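Local coordinates for periplasmic binding protein component of an ABC type zinc uptake transporter (Synechocystis sp., PDB 1PQ4) that probably serves as the periplasmic zinc-capturing component of an ABC transporter, delivering the metal for uptake into the cell, at residues P198-F203 with E264-L269; F193-P198 with M240-T245. All coordinates share one frame; numbering follows the deposited sequence.

Interaction 1 of 2, residues P198-F203 with E264-L269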
ATOM      1  N   PRO A 198      -0.493   3.783  10.374  1.00 16.88           N
ATOM      2  CA  PRO A 198       0.319   2.578  10.243  1.00 16.71           C
ATOM      3  C   PRO A 198       0.074   1.790   8.986  1.00 19.27           C
ATOM      4  O   PRO A 198      -0.592   0.766   8.984  1.00 19.90           O
ATOM      5  CB  PRO A 198      -0.006   1.798  11.531  1.00 20.71           C
ATOM      6  CG  PRO A 198      -1.471   2.090  11.725  1.00 22.45           C
ATOM      7  CD  PRO A 198      -1.608   3.580  11.324  1.00 19.79           C
ATOM      8  N   SER A 199       0.588   2.261   7.883  1.00 14.84           N
ATOM      9  CA  SER A 199       0.398   1.452   6.699  1.00 17.95           C
ATOM     10  C   SER A 199       1.675   0.699   6.360  1.00 14.73           C
ATOM     11  O   SER A 199       1.749   0.043   5.316  1.00 15.06           O
ATOM     12  CB  SER A 199       0.012   2.358   5.541  1.00 20.85           C
ATOM     13  OG  SER A 199       0.846   3.460   5.519  1.00 27.29           O
ATOM     14  N   TRP A 200       2.680   0.771   7.231  1.00 12.68           N
ATOM     15  CA  TRP A 200       3.975   0.188   6.870  1.00 14.39           C
ATOM     16  C   TRP A 200       4.403  -1.059   7.649  1.00 15.52           C
ATOM     17  O   TRP A 200       5.601  -1.364   7.698  1.00 15.34           O
ATOM     18  CB  TRP A 200       5.089   1.272   7.008  1.00 13.24           C
ATOM     19  CG  TRP A 200       4.758   2.568   6.301  1.00 12.12           C
ATOM     20  CD1 TRP A 200       4.101   3.661   6.823  1.00 14.86           C
ATOM     21  CD2 TRP A 200       4.961   2.844   4.917  1.00 15.28           C
ATOM     22  NE1 TRP A 200       3.877   4.598   5.832  1.00 20.24           N
ATOM     23  CE2 TRP A 200       4.393   4.116   4.651  1.00 16.30           C
ATOM     24  CE3 TRP A 200       5.569   2.137   3.867  1.00 13.88           C
ATOM     25  CZ2 TRP A 200       4.410   4.687   3.381  1.00 17.68           C
ATOM     26  CZ3 TRP A 200       5.590   2.710   2.598  1.00 13.55           C
ATOM     27  CH2 TRP A 200       5.006   3.977   2.365  1.00 15.25           C
ATOM     28  N   ALA A 201       3.454  -1.794   8.242  1.00 14.37           N
ATOM     29  CA  ALA A 201       3.865  -2.964   9.040  1.00 14.35           C
ATOM     30  C   ALA A 201       4.564  -4.055   8.196  1.00  8.25           C
ATOM     31  O   ALA A 201       5.505  -4.679   8.640  1.00 13.73           O
ATOM     32  CB  ALA A 201       2.621  -3.564   9.764  1.00 12.83           C
ATOM     33  N   TYR A 202       4.097  -4.306   6.974  1.00 10.80           N
ATOM     34  CA  TYR A 202       4.735  -5.354   6.174  1.00 14.02           C
ATOM     35  C   TYR A 202       6.103  -4.897   5.703  1.00 17.79           C
ATOM     36  O   TYR A 202       7.082  -5.633   5.732  1.00 13.42           O
ATOM     37  CB  TYR A 202       3.837  -5.706   4.982  1.00 14.13           C
ATOM     38  CG  TYR A 202       2.561  -6.388   5.478  1.00 16.35           C
ATOM     39  CD1 TYR A 202       2.557  -7.786   5.762  1.00 17.32           C
ATOM     40  CD2 TYR A 202       1.387  -5.670   5.647  1.00 13.42           C
ATOM     41  CE1 TYR A 202       1.419  -8.433   6.190  1.00 13.22           C
ATOM     42  CE2 TYR A 202       0.190  -6.321   6.067  1.00 15.03           C
ATOM     43  CZ  TYR A 202       0.228  -7.714   6.332  1.00 19.10           C
ATOM     44  OH  TYR A 202      -0.951  -8.388   6.649  1.00 17.00           O
ATOM     45  N   PHE A 203       6.152  -3.643   5.268  1.00 16.18           N
ATOM     46  CA  PHE A 203       7.413  -3.050   4.797  1.00 13.49           C
ATOM     47  C   PHE A 203       8.390  -3.129   5.953  1.00  7.23           C
ATOM     48  O   PHE A 203       9.544  -3.543   5.813  1.00 13.76           O
ATOM     49  CB  PHE A 203       7.120  -1.567   4.382  1.00 11.71           C
ATOM     50  CG  PHE A 203       8.347  -0.785   4.038  1.00 15.71           C
ATOM     51  CD1 PHE A 203       8.871  -0.830   2.762  1.00 17.87           C
ATOM     52  CD2 PHE A 203       8.966   0.009   5.003  1.00 22.17           C
ATOM     53  CE1 PHE A 203      10.030  -0.077   2.432  1.00 24.78           C
ATOM     54  CE2 PHE A 203      10.106   0.759   4.686  1.00 19.40           C
ATOM     55  CZ  PHE A 203      10.632   0.705   3.402  1.00 17.67           C
ATOM     56  N   GLU A 264       8.260  14.899   7.548  1.00 22.27           N
ATOM     57  CA  GLU A 264       8.302  14.479   6.130  1.00 22.83           C
ATOM     58  C   GLU A 264       7.040  13.704   5.812  1.00 22.95           C
ATOM     59  O   GLU A 264       6.412  13.163   6.730  1.00 22.89           O
ATOM     60  CB  GLU A 264       9.483  13.540   5.872  1.00 26.91           C
ATOM     61  CG  GLU A 264      10.830  14.217   5.858  1.00 47.41           C
ATOM     62  CD  GLU A 264      11.336  14.488   4.459  1.00 52.51           C
ATOM     63  OE1 GLU A 264      10.522  14.850   3.574  1.00 56.25           O
ATOM     64  OE2 GLU A 264      12.558  14.346   4.253  1.00 58.37           O
ATOM     65  N   LEU A 265       6.682  13.663   4.532  1.00 21.26           N
ATOM     66  CA  LEU A 265       5.505  12.945   4.079  1.00 23.99           C
ATOM     67  C   LEU A 265       5.880  11.609   3.488  1.00 24.24           C
ATOM     68  O   LEU A 265       6.898  11.484   2.802  1.00 24.20           O
ATOM     69  CB  LEU A 265       4.772  13.713   2.993  1.00 30.79           C
ATOM     70  CG  LEU A 265       4.014  14.973   3.416  1.00 37.99           C
ATOM     71  CD1 LEU A 265       3.161  15.489   2.258  1.00 37.66           C
ATOM     72  CD2 LEU A 265       3.148  14.633   4.606  1.00 34.37           C
ATOM     73  N   LEU A 266       5.080  10.590   3.777  1.00 21.08           N
ATOM     74  CA  LEU A 266       5.309   9.281   3.139  1.00 19.69           C
ATOM     75  C   LEU A 266       3.965   9.093   2.430  1.00 24.10           C
ATOM     76  O   LEU A 266       2.915   9.517   2.951  1.00 27.97           O
ATOM     77  CB  LEU A 266       5.544   8.170   4.168  1.00 20.18           C
ATOM     78  CG  LEU A 266       6.785   8.292   5.034  1.00 19.13           C
ATOM     79  CD1 LEU A 266       6.939   7.031   5.917  1.00 18.18           C
ATOM     80  CD2 LEU A 266       8.018   8.457   4.145  1.00 20.61           C
ATOM     81  N   ASP A 267       3.970   8.551   1.230  1.00 17.62           N
ATOM     82  CA  ASP A 267       2.711   8.379   0.514  1.00 15.33           C
ATOM     83  C   ASP A 267       2.475   6.877   0.291  1.00 16.05           C
ATOM     84  O   ASP A 267       3.072   6.277  -0.609  1.00 17.79           O
ATOM     85  CB  ASP A 267       2.778   9.048  -0.848  1.00 14.18           C
ATOM     86  CG  ASP A 267       1.450   9.037  -1.542  1.00 18.56           C
ATOM     87  OD1 ASP A 267       0.507   8.343  -1.044  1.00 16.76           O
ATOM     88  OD2 ASP A 267       1.348   9.712  -2.594  1.00 23.00           O
ATOM     89  N   PRO A 268       1.642   6.257   1.114  1.00 14.75           N
ATOM     90  CA  PRO A 268       1.406   4.812   0.893  1.00 13.40           C
ATOM     91  C   PRO A 268       0.618   4.510  -0.395  1.00 14.78           C
ATOM     92  O   PRO A 268       0.592   3.361  -0.848  1.00 15.55           O
ATOM     93  CB  PRO A 268       0.654   4.391   2.158  1.00 18.51           C
ATOM     94  CG  PRO A 268      -0.170   5.621   2.466  1.00 19.16           C
ATOM     95  CD  PRO A 268       0.881   6.761   2.272  1.00 12.07           C
ATOM     96  N   LEU A 269       0.001   5.535  -1.011  1.00 12.24           N
ATOM     97  CA  LEU A 269      -0.818   5.324  -2.211  1.00 14.20           C
ATOM     98  C   LEU A 269      -0.222   5.850  -3.505  1.00 14.92           C
ATOM     99  O   LEU A 269      -0.928   5.983  -4.512  1.00 14.38           O
ATOM    100  CB  LEU A 269      -2.238   5.946  -2.071  1.00 15.22           C
ATOM    101  CG  LEU A 269      -3.061   5.481  -0.867  1.00 23.69           C
ATOM    102  CD1 LEU A 269      -4.512   6.060  -0.972  1.00 24.53           C
ATOM    103  CD2 LEU A 269      -3.113   3.943  -0.856  1.00 20.20           C
TER

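Interaction 2 of 2, residues F193-P198 with M240-T245. With ZN (zinc ion), chain C.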
ATOM      1  N   PHE A 193      10.765   4.175  13.511  1.00 19.39           N
ATOM      2  CA  PHE A 193      10.320   5.408  12.803  1.00 18.25           C
ATOM      3  C   PHE A 193       8.878   5.675  13.230  1.00 19.15           C
ATOM      4  O   PHE A 193       8.117   4.750  13.510  1.00 19.40           O
ATOM      5  CB  PHE A 193      10.477   5.378  11.260  1.00 16.17           C
ATOM      6  CG  PHE A 193       9.644   4.340  10.546  1.00 20.49           C
ATOM      7  CD1 PHE A 193       8.573   4.729   9.753  1.00 24.66           C
ATOM      8  CD2 PHE A 193       9.961   2.965  10.634  1.00 21.10           C
ATOM      9  CE1 PHE A 193       7.822   3.792   9.045  1.00 21.32           C
ATOM     10  CE2 PHE A 193       9.205   1.995   9.919  1.00 19.06           C
ATOM     11  CZ  PHE A 193       8.138   2.418   9.125  1.00 19.42           C
ATOM     12  N   ILE A 194       8.516   6.947  13.340  1.00 19.67           N
ATOM     13  CA  ILE A 194       7.156   7.314  13.783  1.00 16.39           C
ATOM     14  C   ILE A 194       6.412   7.811  12.588  1.00 18.28           C
ATOM     15  O   ILE A 194       6.920   8.632  11.845  1.00 15.44           O
ATOM     16  CB  ILE A 194       7.177   8.472  14.779  1.00 27.86           C
ATOM     17  CG1 ILE A 194       8.124   8.157  15.906  1.00 31.35           C
ATOM     18  CG2 ILE A 194       5.774   8.728  15.327  1.00 23.51           C
ATOM     19  CD1 ILE A 194       8.284   9.316  16.924  1.00 28.05           C
ATOM     20  N   VAL A 195       5.181   7.343  12.426  1.00 12.53           N
ATOM     21  CA  VAL A 195       4.343   7.716  11.307  1.00 15.70           C
ATOM     22  C   VAL A 195       2.971   7.946  11.868  1.00 14.78           C
ATOM     23  O   VAL A 195       2.648   7.508  12.970  1.00 21.39           O
ATOM     24  CB  VAL A 195       4.184   6.594  10.240  1.00 18.46           C
ATOM     25  CG1 VAL A 195       5.442   6.381   9.545  1.00 31.70           C
ATOM     26  CG2 VAL A 195       3.726   5.269  10.923  1.00 22.56           C
ATOM     27  N   PHE A 196       2.171   8.651  11.115  1.00 15.85           N
ATOM     28  CA  PHE A 196       0.853   8.901  11.632  1.00 15.72           C
ATOM     29  C   PHE A 196       0.002   7.648  11.455  1.00 18.12           C
ATOM     30  O   PHE A 196      -0.370   7.032  12.435  1.00 19.35           O
ATOM     31  CB  PHE A 196       0.203  10.088  10.934  1.00 13.75           C
ATOM     32  CG  PHE A 196      -1.181  10.354  11.442  1.00 17.34           C
ATOM     33  CD1 PHE A 196      -1.367  10.867  12.732  1.00 19.79           C
ATOM     34  CD2 PHE A 196      -2.294   9.965  10.701  1.00 20.62           C
ATOM     35  CE1 PHE A 196      -2.623  10.983  13.280  1.00 21.11           C
ATOM     36  CE2 PHE A 196      -3.583  10.085  11.265  1.00 27.37           C
ATOM     37  CZ  PHE A 196      -3.723  10.596  12.557  1.00 23.16           C
ATOM     38  N   HIS A 197      -0.256   7.276  10.199  1.00 16.64           N
ATOM     39  CA  HIS A 197      -1.128   6.114   9.905  1.00 17.46           C
ATOM     40  C   HIS A 197      -0.233   4.893   9.656  1.00 14.94           C
ATOM     41  O   HIS A 197       0.678   4.942   8.822  1.00 14.98           O
ATOM     42  CB  HIS A 197      -1.961   6.456   8.685  1.00 20.71           C
ATOM     43  CG  HIS A 197      -2.777   5.317   8.184  1.00 24.12           C
ATOM     44  ND1 HIS A 197      -3.914   4.877   8.829  1.00 22.44           N
ATOM     45  CD2 HIS A 197      -2.624   4.524   7.093  1.00 17.03           C
ATOM     46  CE1 HIS A 197      -4.436   3.868   8.157  1.00 22.34           C
ATOM     47  NE2 HIS A 197      -3.671   3.629   7.105  1.00 22.12           N
ATOM     48  N   PRO A 198      -0.493   3.783  10.374  1.00 16.88           N
ATOM     49  CA  PRO A 198       0.319   2.578  10.243  1.00 16.71           C
ATOM     50  C   PRO A 198       0.074   1.790   8.986  1.00 19.27           C
ATOM     51  O   PRO A 198      -0.592   0.766   8.984  1.00 19.90           O
ATOM     52  CB  PRO A 198      -0.006   1.798  11.531  1.00 20.71           C
ATOM     53  CG  PRO A 198      -1.471   2.090  11.725  1.00 22.45           C
ATOM     54  CD  PRO A 198      -1.608   3.580  11.324  1.00 19.79           C
ATOM     55  N   MET A 240      12.944  12.603  13.037  1.00 32.19           N
ATOM     56  CA  MET A 240      11.967  13.030  12.079  1.00 32.31           C
ATOM     57  C   MET A 240      10.650  12.395  12.400  1.00 26.75           C
ATOM     58  O   MET A 240      10.609  11.317  12.997  1.00 27.20           O
ATOM     59  CB  MET A 240      12.431  12.589  10.705  1.00 33.32           C
ATOM     60  CG  MET A 240      11.760  13.256   9.556  1.00 43.44           C
ATOM     61  SD  MET A 240      12.682  14.727   9.191  1.00 54.67           S
ATOM     62  CE  MET A 240      14.341  14.007   8.984  1.00 55.38           C
ATOM     63  N   VAL A 241       9.567  13.061  12.037  1.00 20.10           N
ATOM     64  CA  VAL A 241       8.260  12.476  12.286  1.00 21.27           C
ATOM     65  C   VAL A 241       7.609  12.449  10.919  1.00 21.53           C
ATOM     66  O   VAL A 241       7.660  13.443  10.183  1.00 25.23           O
ATOM     67  CB  VAL A 241       7.405  13.309  13.260  1.00 24.01           C
ATOM     68  CG1 VAL A 241       6.054  12.647  13.446  1.00 21.08           C
ATOM     69  CG2 VAL A 241       8.135  13.429  14.599  1.00 24.40           C
ATOM     70  N   PHE A 242       7.044  11.299  10.550  1.00 15.44           N
ATOM     71  CA  PHE A 242       6.439  11.202   9.244  1.00 15.69           C
ATOM     72  C   PHE A 242       4.938  11.310   9.332  1.00 16.18           C
ATOM     73  O   PHE A 242       4.333  10.896  10.304  1.00 23.66           O
ATOM     74  CB  PHE A 242       6.813   9.881   8.607  1.00 15.44           C
ATOM     75  CG  PHE A 242       8.258   9.752   8.352  1.00 15.81           C
ATOM     76  CD1 PHE A 242       9.061   8.993   9.199  1.00 16.64           C
ATOM     77  CD2 PHE A 242       8.833  10.403   7.272  1.00 18.93           C
ATOM     78  CE1 PHE A 242      10.433   8.883   8.973  1.00 21.58           C
ATOM     79  CE2 PHE A 242      10.229  10.287   7.033  1.00 21.61           C
ATOM     80  CZ  PHE A 242      11.013   9.528   7.888  1.00 18.08           C
ATOM     81  N   GLY A 243       4.362  11.907   8.306  1.00 14.50           N
ATOM     82  CA  GLY A 243       2.911  12.024   8.234  1.00 15.91           C
ATOM     83  C   GLY A 243       2.595  11.464   6.862  1.00 19.63           C
ATOM     84  O   GLY A 243       3.490  11.096   6.102  1.00 20.05           O
ATOM     85  N   GLU A 244       1.331  11.391   6.530  1.00 22.60           N
ATOM     86  CA  GLU A 244       0.932  10.849   5.239  1.00 24.72           C
ATOM     87  C   GLU A 244       0.033  11.874   4.582  1.00 28.44           C
ATOM     88  O   GLU A 244      -0.724  12.577   5.276  1.00 29.18           O
ATOM     89  CB  GLU A 244       0.189   9.516   5.457  1.00 25.67           C
ATOM     90  CG  GLU A 244       1.109   8.362   5.514  1.00 30.89           C
ATOM     91  CD  GLU A 244       1.194   7.704   6.873  1.00 43.78           C
ATOM     92  OE1 GLU A 244       1.062   8.431   7.901  1.00 28.95           O
ATOM     93  OE2 GLU A 244       1.415   6.455   6.885  1.00 38.62           O
ATOM     94  N   THR A 245       0.108  11.966   3.256  1.00 31.67           N
ATOM     95  CA  THR A 245      -0.698  12.952   2.517  1.00 37.68           C
ATOM     96  C   THR A 245      -2.180  12.806   2.686  1.00 35.07           C
ATOM     97  O   THR A 245      -2.895  13.787   2.627  1.00 35.89           O
ATOM     98  CB  THR A 245      -0.503  12.883   0.980  1.00 42.79           C
ATOM     99  OG1 THR A 245       0.528  11.931   0.639  1.00 46.28           O
ATOM    100  CG2 THR A 245      -0.163  14.256   0.457  1.00 47.64           C
TER
HETATM  101 ZN    ZN C1002      -4.064   2.412   5.492  1.00 16.54          ZN
HETATM  102  O   HOH W   1      10.656   8.743  12.862  1.00 31.09           O
HETATM  103  O   HOH W   2      -3.273   3.279   3.538  1.00  6.20           O

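Interaction 1 of 2, residues P198-F203 with E264-L269
The turn leading into helix 201-206, whose N-cap position is held by Trp200, packs on the end of strand 262-266 and the loop beyond it, close to the zinc site. Trp200 carries the contact. Its CG lies beside the backbone N and anti to the carbonyl carbon (chi1 -50°), and a chi2 of 90° turns the indole so that its six-membered ring reaches the other segment. CZ2 lies 3.7 Å from Leu266 CB and 3.9 Å from Pro268 CA, while Asp267 O approaches the ring edge near its plane. Leu266 folds a methyl over one face: CD1 sits 4.3 Å from the centroid of the five-membered ring, an off-centre CH-pi contact. On the opposite face, towards the rim, lies Ser199 OG. The contact belongs to the alpha/beta lobe formed by the C-terminal half of the chain, and Leu277 and Val280 of helix 273-288 also touch the indole. An alanine in place of Trp200 would lose the indole packed on Leu266 and Pro268, and would probably loosen the helix start against the strand end. Ser199, with OG between its backbone N and carbonyl carbon (chi1 46°), brings that polar tip to 3.5 Å from Pro268 CB. The proline ring follows Asp267, whose OD1 accepts a bond from Leu269 N (2.9 Å) from above the carboxylate plane, an Asx turn that shapes the loop.

Interaction 2 of 2, residues F193-P198 with M240-T245
Glu244 and His197 turn their side chains to different tasks where residues 193-195 and 240-244 run side by side, their directions 34° apart. Bent at chi2 (112°), the glutamate brings its carboxylate back against the turn that follows strand 192-195. OE1 accepts a nearly straight bond from His197 N (2.9 Å), met from above the carboxylate plane, while OE2 stands only 2.6 Å from His197 O, so the buried acid probably holds a proton and donates it. A protonated acid would suit this place, since it could accept from the N-H and donate to the carbonyl of the same residue. His197 has CG anti to its backbone N (chi1 174°), and its imidazole keeps an edge to Glu244 OE2 while NE2 binds zinc at 2.1 Å; ND1 is hydrogen-bonded to Glu215, so that bonds at both nitrogens are likely to fix the ring's rotation. Phe242 N donates to Ile194 O at 3.0 Å, within the carbonyl plane, and that oxygen lies at the edge of the Phe242 ring. Val195 crosses Phe242 obliquely, CG1 reaching 3.9 Å from its CB, and Phe193 CB lies 4.2 Å from Phe242 CE1. A water joins Ile194 N to Met240 O. His37, His133 and a water complete this three-histidine zinc site, His197 coming from the turn after strand 192-195 and the metal held between the lobes as in solute-binding proteins of family 9.

Interactions 1 and 2 share Pro198 and meet through one parallel sheet, since strand 262-266 lies beside strand 240-244: Leu266 N is 2.9 Å from Gly243 O, and Glu264 O 2.9 Å from Gly243 N, both probable hydrogen bonds. Their second junction is Glu244 OE2, which Trp200 NE1 and Ser199 OG each approach to 3.3 Å. One carboxylate thus ties the turn of interaction 1 to the backbone of His197 in interaction 2, a second-shell role that probably steadies the zinc ligand. Ser199 is itself close to the metal, CB lying 4.1 Å from zinc, so the packing of 198-203 on 264-269 forms part of the site's surroundings.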